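Local coordinates for high affinity transport system protein p37 (Mycoplasma hyorhinis, PDB 3EKI), which binds thiamine diphosphate as the extracytoplasmic lipoprotein component of a high-affinity transport system, at residues Thr148-Val153 against Tyr206-Ala212; Ala212-Arg216 against Asn339-Tyr343; Arg216-Trp220 against Leu261-Leu266; Ser257-Glu262 against Ala305-Glu309. All coordinates share one frame; numbering follows the deposited sequence.

How the interactions relate
Interactions 2 and 4 touch the thiamine diphosphate; interactions 1 and 3 flank them. Interactions 1 and 2 share A212 and have centres about 11 Å apart; T149 CB of the first packs against Y343 CZ of the second at 3.7 Å. Interaction 2 carries the chain past the ligand through Y215 and Y343, and its R216 opens interaction 3. Interactions 3 and 4, with centres about 5 Å apart, are two sides of one layer: helix 256-269 lies over the neighbouring strands 217-223 and 304-308, which are joined by a probable hydrogen bond of 2.7 Å from M218 N to S307 O. At the pocket, Y215 of interaction 2 and S257 of interaction 4 grip the same diphosphate oxygen.

Interaction 1: Thr148-Val153 against Tyr206-Ala212; sequences TTNSFV and YDPTVQA
A short antiparallel ladder, broken by a beta turn, joins strand 148-152 to residues 206-212. T149 and A212 form a hydrogen-bonded pair: A212 N donates to T149 O at 2.8 Å, and T149 N donates back to A212 O. Before A212, segment 206-212 turns a corner, a type I turn from D207 to V210. S151 spans the mouth of this turn, its N bonded to V210 O (3.0 Å) and its O accepting from D207 N (2.8 Å). With OG between the backbone N and the carbonyl carbon (chi1 74°), the small serine also donates to D207 O at 3.1 Å, an oxygen that accepts from V210 N as well. Within the turn, D207 OD1 takes T209 N in an Asx turn and also T209 OG1, while D207 OD2 forms a salt bridge with K156. Q211 suits a bridging place because its amide has two polar ends: OE1 receives T148 OG1 on a lone pair in the carbonyl plane (2.8 Å), while NE2 donates to N150 OD1, also at 2.8 Å, with the two amide planes 80° apart. F152 and Y206 point the same way as slid, near-parallel rings, F152 CD1 over one face of Y206 and N150 O at that ring's edge. N382 bonds T148 and N150, and strand 141-152 also pairs with strands 345-349 and 383-386.

Interaction 2: Ala212-Arg216 against Asn339-Tyr343; sequences ANFYR and NPIPY. With TPP (thiamine diphosphate), chain B.
The Y215 ring has the thiamine diphosphate over one face, C6 standing 3.5 Å above the plane toward the rim, and P342 O and the ligand's O1B at its edge. Y343 meets it at almost a right angle, planes 87° apart, in an offset edge-to-face pair that turns the edge of Y343 to the face of Y215. Y343 in turn has TPP C6 over one face and Y215 CB at its edge, with Y343 CE2 3.8 Å from Y215 CB. P340 CB lies over one face of the R216 guanidinium, the puckered proline ring running alongside the arginine chain; NE makes a salt bridge to D155 and NH1 a hydrogen bond to K160 O. Both segments run between strands of different sheets, consistent with the paired crossovers linking the two lobes of a periplasmic-binding-protein fold. They are laced by one antiparallel bridge, Y215 N to I341 O (2.9 Å) and I341 N to Y215 O (3.0 Å). I341 CG1 lies 3.5 Å from Y215 CE1. Tyrosine suits position 215 because its flat ring packs on the ligand while its OH donates to TPP O1B at 2.6 Å; CG between N and carbonyl carbon (chi1 74°) directs it there.

Interaction 3: Arg216-Trp220 against Leu261-Leu266; sequences RGMIW and LEETIL
I219 and E262 meet where helix 256-269 lies on strand 217-223 of the mixed five-stranded sheet, the helix-on-sheet layering of one lobe of a periplasmic-binding-protein fold. The axes of the two short pieces approach to 8.4 Å and cross at -63°. The apolar part of the contact centres on I219. The isoleucine keeps CG1 beside its backbone N and extends from there (chi2 175°), which carries CD1 out to the helix: CD1 rests 3.9 Å from L266 CD2 and more loosely against I265 CG2. Lower on the same branch, I219 CG1 slides past the methylenes of E262, meeting CG at 3.8 Å. Branched aliphatic residues fit here because they fill the layer between helix and sheet, where every touching residue is buried; strand 304-308 adds F306 against L266. At the other end of the contact L261 CD1 reaches to 4.1 Å from G217 N. The polar part is a single weak bond, from M218 N to E262 OE2. The bend of the glutamate at chi2 (87°) turns its carboxylate to the backbone of G217 and M218. There G217, lacking a side chain, lets the acid close in, OE2 standing 3.4 Å from its CA. The weak bond itself spans 3.2 Å between OE2 and M218 N, a nitrogen also paired with S307 in the neighbouring strand.

Interaction 4: Ser257-Glu262 against Ala305-Glu309; sequences SKFKLE and AFSEE. With TPP (thiamine diphosphate), chain B.
K258 and S257 lie beside S307 and E308 where helix 257-262, widened by a pi-type turn at 257-260, crosses strand 305-308 at 106°, the axes 6.5 Å apart. A long lysine suits this place because it can fold: bent at chi3 (-77°) and again at chi4, it brings NZ to E308 OE1 at 2.8 Å, a salt bridge in which NZ meets OE1 from above the carboxylate plane. The other short bond of NZ is to TPP O1A (2.7 Å); that to O3B is weak and that to S257 OG longer (3.2 Å), so its three N-H bonds must be shared. S257, small and at the helix start, grips TPP O1B twice, through OG (2.7 Å) and its backbone N (2.9 Å). Deeper in, F306 gives a broad face to the methylenes of E262: CB stands 3.5 Å from the ring centroid, 3° off the normal, in a CH-pi contact, and the carboxylate lies nearly parallel to the ring. K258 O comes in at that ring's edge. E262 OE2 and S307 O lie 3.2 Å apart. At the pocket one ammonium lies between E308 and the diphosphate, and the amides at the start of the helix would probably add to the attraction for the diphosphate.

Interaction 1: Thr148-Val153 against Tyr206-Ala212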
# COMPACT_ATOMS: atom_id res chain seq x y z
N THR A 148 9.01 1.12 -5.28
CA THR A 148 8.12 1.33 -6.42
C THR A 148 7.42 0.01 -6.71
O THR A 148 7.86 -1.07 -6.30
CB THR A 148 8.83 1.84 -7.68
OG1 THR A 148 9.75 0.83 -8.15
CG2 THR A 148 9.63 3.10 -7.43
N THR A 149 6.28 0.06 -7.39
CA THR A 149 5.53 -1.17 -7.69
C THR A 149 5.21 -1.22 -9.18
O THR A 149 5.10 -0.16 -9.80
CB THR A 149 4.27 -1.17 -6.79
OG1 THR A 149 3.62 -2.45 -6.82
CG2 THR A 149 3.23 -0.15 -7.23
N ASN A 150 5.05 -2.41 -9.73
CA ASN A 150 4.56 -2.59 -11.10
C ASN A 150 3.25 -1.81 -11.25
O ASN A 150 2.37 -1.99 -10.42
CB ASN A 150 4.34 -4.06 -11.43
CG ASN A 150 5.62 -4.89 -11.55
OD1 ASN A 150 6.70 -4.33 -11.78
ND2 ASN A 150 5.47 -6.19 -11.41
N SER A 151 3.17 -0.96 -12.27
CA SER A 151 1.96 -0.19 -12.55
C SER A 151 0.81 -1.12 -12.90
O SER A 151 1.00 -2.19 -13.47
CB SER A 151 2.20 0.82 -13.68
OG SER A 151 2.26 0.14 -14.93
N PHE A 152 -0.41 -0.76 -12.52
CA PHE A 152 -1.59 -1.41 -13.05
C PHE A 152 -1.82 -0.96 -14.49
O PHE A 152 -1.54 0.19 -14.86
CB PHE A 152 -2.78 -1.03 -12.19
CG PHE A 152 -2.89 -1.61 -10.80
CD1 PHE A 152 -2.91 -2.97 -10.53
CD2 PHE A 152 -2.99 -0.74 -9.73
CE1 PHE A 152 -3.05 -3.43 -9.24
CE2 PHE A 152 -3.15 -1.19 -8.43
CZ PHE A 152 -3.17 -2.55 -8.19
N VAL A 153 -2.34 -1.86 -15.32
CA VAL A 153 -2.63 -1.48 -16.69
C VAL A 153 -3.61 -0.31 -16.78
O VAL A 153 -3.54 0.38 -17.79
CB VAL A 153 -3.17 -2.66 -17.49
CG1 VAL A 153 -2.01 -3.66 -17.63
CG2 VAL A 153 -4.36 -3.29 -16.85
N TYR A 206 -1.21 -5.99 -14.62
CA TYR A 206 -0.08 -5.10 -14.46
C TYR A 206 0.73 -4.87 -15.73
O TYR A 206 0.75 -5.72 -16.63
CB TYR A 206 0.90 -5.70 -13.45
CG TYR A 206 0.38 -5.90 -12.06
CD1 TYR A 206 -0.34 -7.02 -11.67
CD2 TYR A 206 0.66 -4.93 -11.10
CE1 TYR A 206 -0.78 -7.16 -10.37
CE2 TYR A 206 0.22 -5.05 -9.80
CZ TYR A 206 -0.50 -6.17 -9.44
OH TYR A 206 -0.94 -6.31 -8.15
N ASP A 207 1.42 -3.75 -15.75
CA ASP A 207 2.40 -3.42 -16.76
C ASP A 207 3.77 -3.30 -16.08
O ASP A 207 4.14 -2.20 -15.65
CB ASP A 207 2.10 -2.16 -17.54
CG ASP A 207 3.14 -1.91 -18.63
OD1 ASP A 207 4.08 -2.71 -18.78
OD2 ASP A 207 3.01 -0.89 -19.34
N PRO A 208 4.51 -4.39 -16.00
CA PRO A 208 5.80 -4.36 -15.29
C PRO A 208 6.83 -3.42 -15.91
O PRO A 208 7.84 -3.10 -15.27
CB PRO A 208 6.30 -5.81 -15.39
CG PRO A 208 5.61 -6.37 -16.60
CD PRO A 208 4.25 -5.74 -16.56
N THR A 209 6.61 -2.98 -17.15
CA THR A 209 7.66 -2.17 -17.77
C THR A 209 7.59 -0.74 -17.29
O THR A 209 8.46 0.07 -17.57
CB THR A 209 7.60 -2.21 -19.30
OG1 THR A 209 6.40 -1.60 -19.78
CG2 THR A 209 7.56 -3.66 -19.81
N VAL A 210 6.52 -0.44 -16.56
CA VAL A 210 6.37 0.89 -15.99
C VAL A 210 6.26 0.78 -14.47
O VAL A 210 5.32 0.19 -13.96
CB VAL A 210 5.14 1.64 -16.52
CG1 VAL A 210 4.98 2.97 -15.79
CG2 VAL A 210 5.28 1.88 -18.01
N GLN A 211 7.23 1.37 -13.77
CA GLN A 211 7.16 1.42 -12.32
C GLN A 211 6.36 2.62 -11.85
O GLN A 211 6.57 3.74 -12.30
CB GLN A 211 8.56 1.48 -11.70
CG GLN A 211 9.33 0.17 -11.90
CD GLN A 211 8.70 -0.98 -11.17
OE1 GLN A 211 8.60 -0.97 -9.93
NE2 GLN A 211 8.24 -2.00 -11.89
N ALA A 212 5.45 2.35 -10.94
CA ALA A 212 4.68 3.38 -10.28
C ALA A 212 5.29 3.67 -8.91
O ALA A 212 5.42 2.79 -8.07
CB ALA A 212 3.24 2.93 -10.15

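Interaction 2: Ala212-Arg216 against Asn339-Tyr343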
# COMPACT_ATOMS: atom_id res chain seq x y z
N ALA A 212 5.45 2.35 -10.94
CA ALA A 212 4.68 3.38 -10.28
C ALA A 212 5.29 3.67 -8.91
O ALA A 212 5.42 2.79 -8.07
CB ALA A 212 3.24 2.93 -10.15
N ASN A 213 5.66 4.93 -8.72
CA ASN A 213 6.12 5.46 -7.45
C ASN A 213 4.97 6.04 -6.63
O ASN A 213 5.09 7.05 -5.95
CB ASN A 213 7.20 6.50 -7.71
CG ASN A 213 6.69 7.70 -8.47
OD1 ASN A 213 5.65 7.61 -9.15
ND2 ASN A 213 7.44 8.77 -8.34
N PHE A 214 3.85 5.31 -6.71
CA PHE A 214 2.65 5.73 -6.00
C PHE A 214 1.65 4.59 -5.90
O PHE A 214 1.77 3.58 -6.61
CB PHE A 214 2.02 6.90 -6.76
CG PHE A 214 1.49 6.49 -8.13
CD1 PHE A 214 0.18 6.10 -8.37
CD2 PHE A 214 2.34 6.49 -9.21
CE1 PHE A 214 -0.24 5.68 -9.62
CE2 PHE A 214 1.95 6.10 -10.47
CZ PHE A 214 0.66 5.71 -10.67
N TYR A 215 0.61 4.76 -5.11
CA TYR A 215 -0.58 3.92 -5.13
C TYR A 215 -1.74 4.84 -4.75
O TYR A 215 -1.58 6.00 -4.35
CB TYR A 215 -0.51 2.67 -4.26
CG TYR A 215 -0.63 2.93 -2.77
CD1 TYR A 215 0.25 3.78 -2.11
CD2 TYR A 215 -1.61 2.32 -2.01
CE1 TYR A 215 0.15 4.02 -0.75
CE2 TYR A 215 -1.74 2.54 -0.67
CZ TYR A 215 -0.86 3.39 -0.03
OH TYR A 215 -1.00 3.62 1.31
N ARG A 216 -2.94 4.30 -4.88
CA ARG A 216 -4.17 5.00 -4.54
C ARG A 216 -5.10 4.12 -3.72
O ARG A 216 -4.93 2.90 -3.63
CB ARG A 216 -4.95 5.40 -5.80
CG ARG A 216 -4.17 6.18 -6.84
CD ARG A 216 -5.08 6.40 -8.05
NE ARG A 216 -4.26 6.88 -9.15
CZ ARG A 216 -3.97 8.12 -9.48
NH1 ARG A 216 -4.46 9.13 -8.76
NH2 ARG A 216 -3.20 8.32 -10.54
N ASN A 339 -6.62 10.28 -4.95
CA ASN A 339 -5.37 10.94 -5.28
C ASN A 339 -4.23 9.99 -4.87
O ASN A 339 -4.45 9.11 -4.04
CB ASN A 339 -5.25 12.28 -4.59
CG ASN A 339 -6.31 13.30 -4.98
OD1 ASN A 339 -6.79 13.29 -6.10
ND2 ASN A 339 -6.64 14.17 -4.03
N PRO A 340 -3.09 10.17 -5.51
CA PRO A 340 -1.97 9.24 -5.28
C PRO A 340 -0.98 9.66 -4.20
O PRO A 340 -0.71 10.85 -4.04
CB PRO A 340 -1.30 9.33 -6.64
CG PRO A 340 -1.44 10.77 -7.03
CD PRO A 340 -2.79 11.20 -6.49
N ILE A 341 -0.44 8.64 -3.52
CA ILE A 341 0.64 8.92 -2.53
C ILE A 341 1.77 7.94 -2.73
O ILE A 341 1.61 6.93 -3.42
CB ILE A 341 0.12 8.85 -1.09
CG1 ILE A 341 -0.38 7.48 -0.65
CG2 ILE A 341 -0.95 9.93 -0.89
CD1 ILE A 341 -0.71 7.36 0.82
N PRO A 342 2.96 8.17 -2.20
CA PRO A 342 4.08 7.27 -2.51
C PRO A 342 3.93 5.86 -1.95
O PRO A 342 3.27 5.65 -0.95
CB PRO A 342 5.26 7.95 -1.81
CG PRO A 342 4.85 9.40 -1.75
CD PRO A 342 3.37 9.31 -1.35
N TYR A 343 4.57 4.91 -2.64
CA TYR A 343 4.64 3.55 -2.10
C TYR A 343 5.51 3.56 -0.85
O TYR A 343 5.93 4.63 -0.38
CB TYR A 343 5.14 2.55 -3.15
CG TYR A 343 4.35 1.27 -3.21
CD1 TYR A 343 4.88 0.03 -2.95
CD2 TYR A 343 2.99 1.30 -3.54
CE1 TYR A 343 4.12 -1.13 -3.01
CE2 TYR A 343 2.24 0.16 -3.62
CZ TYR A 343 2.80 -1.07 -3.35
OH TYR A 343 2.03 -2.22 -3.42
N1' TPP B . 0.96 -6.25 -3.96
C2' TPP B . 1.20 -7.43 -3.34
CM2 TPP B . 1.82 -8.58 -4.15
N3' TPP B . 0.92 -7.59 -2.03
C4' TPP B . 0.47 -6.53 -1.31
N4' TPP B . 0.28 -6.69 -0.00
C5' TPP B . 0.16 -5.32 -1.95
C6' TPP B . 0.42 -5.23 -3.31
C7' TPP B . -0.43 -4.08 -1.25
N3 TPP B . 0.54 -3.13 -0.68
C2 TPP B . 1.74 -3.46 -0.20
S1 TPP B . 2.56 -2.02 0.34
C5 TPP B . 1.21 -1.00 -0.09
C4 TPP B . 0.18 -1.83 -0.52
CM4 TPP B . -1.09 -1.26 -1.18
C6 TPP B . 1.14 0.51 0.17
C7 TPP B . 0.88 0.78 1.66
O7 TPP B . -0.42 0.27 2.01
PA TPP B . -0.87 -0.13 3.48
O1A TPP B . -2.13 -0.91 3.39
O2A TPP B . 0.25 -0.81 4.21
O3A TPP B . -1.06 1.21 4.30
PB TPP B . -2.39 2.11 4.38
O1B TPP B . -2.72 2.64 3.02
O2B TPP B . -1.99 3.26 5.38
O3B TPP B . -3.55 1.28 5.06

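Interaction 3: Arg216-Trp220 against Leu261-Leu266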
# COMPACT_ATOMS: atom_id res chain seq x y z
N ARG A 216 -2.94 4.30 -4.88
CA ARG A 216 -4.17 5.00 -4.54
C ARG A 216 -5.10 4.12 -3.72
O ARG A 216 -4.93 2.90 -3.63
CB ARG A 216 -4.95 5.40 -5.80
CG ARG A 216 -4.17 6.18 -6.84
CD ARG A 216 -5.08 6.40 -8.05
NE ARG A 216 -4.26 6.88 -9.15
CZ ARG A 216 -3.97 8.12 -9.48
NH1 ARG A 216 -4.46 9.13 -8.76
NH2 ARG A 216 -3.20 8.32 -10.54
N GLY A 217 -6.12 4.71 -3.12
CA GLY A 217 -7.26 4.01 -2.61
C GLY A 217 -8.38 4.03 -3.68
O GLY A 217 -8.19 4.56 -4.77
N MET A 218 -9.47 3.39 -3.30
CA MET A 218 -10.63 3.39 -4.21
C MET A 218 -11.89 3.23 -3.40
O MET A 218 -11.88 2.73 -2.29
CB MET A 218 -10.51 2.28 -5.23
CG MET A 218 -10.59 0.88 -4.69
SD MET A 218 -10.43 -0.37 -5.97
CE MET A 218 -11.97 -0.17 -6.84
N ILE A 219 -13.00 3.68 -3.98
CA ILE A 219 -14.31 3.52 -3.38
C ILE A 219 -15.14 2.56 -4.25
O ILE A 219 -15.27 2.87 -5.43
CB ILE A 219 -15.04 4.86 -3.23
CG1 ILE A 219 -14.25 5.85 -2.37
CG2 ILE A 219 -16.45 4.67 -2.69
CD1 ILE A 219 -14.81 7.24 -2.23
N TRP A 220 -15.63 1.52 -3.62
CA TRP A 220 -16.52 0.54 -4.19
C TRP A 220 -17.96 0.85 -3.80
O TRP A 220 -18.22 1.35 -2.72
CB TRP A 220 -16.22 -0.85 -3.67
CG TRP A 220 -14.91 -1.45 -3.97
CD1 TRP A 220 -13.77 -1.36 -3.19
CD2 TRP A 220 -14.55 -2.24 -5.11
NE1 TRP A 220 -12.74 -2.05 -3.79
CE2 TRP A 220 -13.19 -2.60 -4.96
CE3 TRP A 220 -15.25 -2.68 -6.24
CZ2 TRP A 220 -12.51 -3.37 -5.89
CZ3 TRP A 220 -14.55 -3.45 -7.15
CH2 TRP A 220 -13.20 -3.79 -6.99
N LEU A 261 -7.46 8.69 2.37
CA LEU A 261 -7.51 9.15 0.98
C LEU A 261 -8.95 9.22 0.49
O LEU A 261 -9.28 10.12 -0.29
CB LEU A 261 -6.68 8.25 0.06
CG LEU A 261 -5.17 8.38 0.32
CD1 LEU A 261 -4.43 7.24 -0.38
CD2 LEU A 261 -4.67 9.72 -0.17
N GLU A 262 -9.77 8.27 0.91
CA GLU A 262 -11.18 8.28 0.52
C GLU A 262 -11.93 9.41 1.23
O GLU A 262 -12.80 10.03 0.63
CB GLU A 262 -11.84 6.92 0.81
CG GLU A 262 -11.31 5.79 -0.04
CD GLU A 262 -10.07 5.07 0.46
OE1 GLU A 262 -9.51 5.48 1.49
OE2 GLU A 262 -9.71 4.07 -0.21
N GLU A 263 -11.61 9.63 2.52
CA GLU A 263 -12.19 10.77 3.22
C GLU A 263 -11.98 12.06 2.45
O GLU A 263 -12.88 12.89 2.27
CB GLU A 263 -11.60 10.89 4.63
CG GLU A 263 -11.90 12.22 5.35
CD GLU A 263 -11.34 12.16 6.74
OE1 GLU A 263 -12.05 12.36 7.73
OE2 GLU A 263 -10.11 11.90 6.86
N THR A 264 -10.77 12.30 1.94
CA THR A 264 -10.47 13.47 1.14
C THR A 264 -11.34 13.56 -0.11
O THR A 264 -11.88 14.64 -0.41
CB THR A 264 -8.99 13.46 0.69
OG1 THR A 264 -8.16 13.57 1.85
CG2 THR A 264 -8.64 14.65 -0.18
N ILE A 265 -11.49 12.46 -0.85
CA ILE A 265 -12.36 12.51 -2.04
C ILE A 265 -13.81 12.87 -1.69
O ILE A 265 -14.43 13.69 -2.37
CB ILE A 265 -12.30 11.16 -2.77
CG1 ILE A 265 -10.91 10.83 -3.34
CG2 ILE A 265 -13.33 11.08 -3.88
CD1 ILE A 265 -10.30 11.93 -4.19
N LEU A 266 -14.34 12.28 -0.63
CA LEU A 266 -15.70 12.52 -0.16
C LEU A 266 -15.89 13.94 0.30
O LEU A 266 -16.92 14.56 0.00
CB LEU A 266 -16.06 11.53 0.95
CG LEU A 266 -16.15 10.06 0.55
CD1 LEU A 266 -16.48 9.16 1.72
CD2 LEU A 266 -17.17 9.84 -0.56

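Interaction 4: Ser257-Glu262 against Ala305-Glu309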
# COMPACT_ATOMS: atom_id res chain seq x y z
N SER A 257 -4.99 4.38 2.57
CA SER A 257 -5.75 3.83 1.46
C SER A 257 -7.07 3.17 1.88
O SER A 257 -7.82 2.78 0.96
CB SER A 257 -4.94 2.81 0.67
OG SER A 257 -4.61 1.67 1.42
N LYS A 258 -7.36 3.01 3.14
CA LYS A 258 -8.64 2.44 3.60
C LYS A 258 -9.40 3.41 4.48
O LYS A 258 -10.39 3.07 5.13
CB LYS A 258 -8.41 1.09 4.27
CG LYS A 258 -7.87 0.07 3.27
CD LYS A 258 -7.19 -1.11 3.96
CE LYS A 258 -5.81 -0.72 4.44
NZ LYS A 258 -4.81 -0.92 3.37
N PHE A 259 -8.95 4.66 4.46
CA PHE A 259 -9.62 5.69 5.27
C PHE A 259 -9.34 7.12 4.80
O PHE A 259 -10.20 7.75 4.27
CB PHE A 259 -9.30 5.56 6.78
CG PHE A 259 -10.31 6.23 7.68
CD1 PHE A 259 -10.25 7.57 7.88
CD2 PHE A 259 -11.34 5.54 8.23
CE1 PHE A 259 -11.18 8.20 8.67
CE2 PHE A 259 -12.23 6.14 8.99
CZ PHE A 259 -12.14 7.50 9.21
N LYS A 260 -8.15 7.64 4.99
CA LYS A 260 -7.88 9.05 4.78
C LYS A 260 -7.96 9.46 3.32
O LYS A 260 -8.51 10.54 3.04
CB LYS A 260 -6.51 9.45 5.38
CG LYS A 260 -6.43 9.22 6.87
CD LYS A 260 -5.03 9.44 7.41
CE LYS A 260 -5.05 10.21 8.72
NZ LYS A 260 -5.01 9.30 9.90
N LEU A 261 -7.46 8.69 2.37
CA LEU A 261 -7.51 9.15 0.98
C LEU A 261 -8.95 9.22 0.49
O LEU A 261 -9.28 10.12 -0.29
CB LEU A 261 -6.68 8.25 0.06
CG LEU A 261 -5.17 8.38 0.32
CD1 LEU A 261 -4.43 7.24 -0.38
CD2 LEU A 261 -4.67 9.72 -0.17
N GLU A 262 -9.77 8.27 0.91
CA GLU A 262 -11.18 8.28 0.52
C GLU A 262 -11.93 9.41 1.23
O GLU A 262 -12.80 10.03 0.63
CB GLU A 262 -11.84 6.92 0.81
CG GLU A 262 -11.31 5.79 -0.04
CD GLU A 262 -10.07 5.07 0.46
OE1 GLU A 262 -9.51 5.48 1.49
OE2 GLU A 262 -9.71 4.07 -0.21
N ALA A 305 -17.58 0.74 0.08
CA ALA A 305 -16.40 0.28 0.80
C ALA A 305 -15.13 0.93 0.28
O ALA A 305 -14.99 1.26 -0.90
CB ALA A 305 -16.24 -1.23 0.72
N PHE A 306 -14.19 1.13 1.22
CA PHE A 306 -12.88 1.65 0.86
C PHE A 306 -11.86 0.52 0.74
O PHE A 306 -11.93 -0.41 1.55
CB PHE A 306 -12.40 2.61 1.94
CG PHE A 306 -13.28 3.80 2.25
CD1 PHE A 306 -14.26 4.21 1.36
CD2 PHE A 306 -13.09 4.50 3.43
CE1 PHE A 306 -15.04 5.31 1.67
CE2 PHE A 306 -13.89 5.57 3.74
CZ PHE A 306 -14.85 6.00 2.84
N SER A 307 -10.96 0.64 -0.23
CA SER A 307 -9.84 -0.29 -0.28
C SER A 307 -8.68 0.31 -1.03
O SER A 307 -8.76 1.38 -1.65
CB SER A 307 -10.23 -1.61 -0.95
OG SER A 307 -10.24 -1.43 -2.36
N GLU A 308 -7.55 -0.41 -0.97
CA GLU A 308 -6.47 -0.10 -1.88
C GLU A 308 -6.95 -0.24 -3.32
O GLU A 308 -7.69 -1.18 -3.61
CB GLU A 308 -5.31 -1.09 -1.66
CG GLU A 308 -4.84 -1.27 -0.23
CD GLU A 308 -5.54 -2.37 0.52
OE1 GLU A 308 -4.90 -2.91 1.46
OE2 GLU A 308 -6.70 -2.71 0.19
N GLU A 309 -6.52 0.65 -4.18
CA GLU A 309 -6.78 0.49 -5.61
C GLU A 309 -6.30 -0.89 -6.05
O GLU A 309 -5.18 -1.31 -5.80
CB GLU A 309 -6.12 1.58 -6.42
CG GLU A 309 -6.33 1.39 -7.92
CD GLU A 309 -5.59 2.38 -8.77
OE1 GLU A 309 -4.34 2.44 -8.72
OE2 GLU A 309 -6.28 3.10 -9.53
N1' TPP B . 0.96 -6.25 -3.96
C2' TPP B . 1.20 -7.43 -3.34
CM2 TPP B . 1.82 -8.58 -4.15
N3' TPP B . 0.92 -7.59 -2.03
C4' TPP B . 0.47 -6.53 -1.31
N4' TPP B . 0.28 -6.69 -0.00
C5' TPP B . 0.16 -5.32 -1.95
C6' TPP B . 0.42 -5.23 -3.31
C7' TPP B . -0.43 -4.08 -1.25
N3 TPP B . 0.54 -3.13 -0.68
C2 TPP B . 1.74 -3.46 -0.20
S1 TPP B . 2.56 -2.02 0.34
C5 TPP B . 1.21 -1.00 -0.09
C4 TPP B . 0.18 -1.83 -0.52
CM4 TPP B . -1.09 -1.26 -1.18
C6 TPP B . 1.14 0.51 0.17
C7 TPP B . 0.88 0.78 1.66
O7 TPP B . -0.42 0.27 2.01
PA TPP B . -0.87 -0.13 3.48
O1A TPP B . -2.13 -0.91 3.39
O2A TPP B . 0.25 -0.81 4.21
O3A TPP B . -1.06 1.21 4.30
PB TPP B . -2.39 2.11 4.38
O1B TPP B . -2.72 2.64 3.02
O2B TPP B . -1.99 3.26 5.38
O3B TPP B . -3.55 1.28 5.06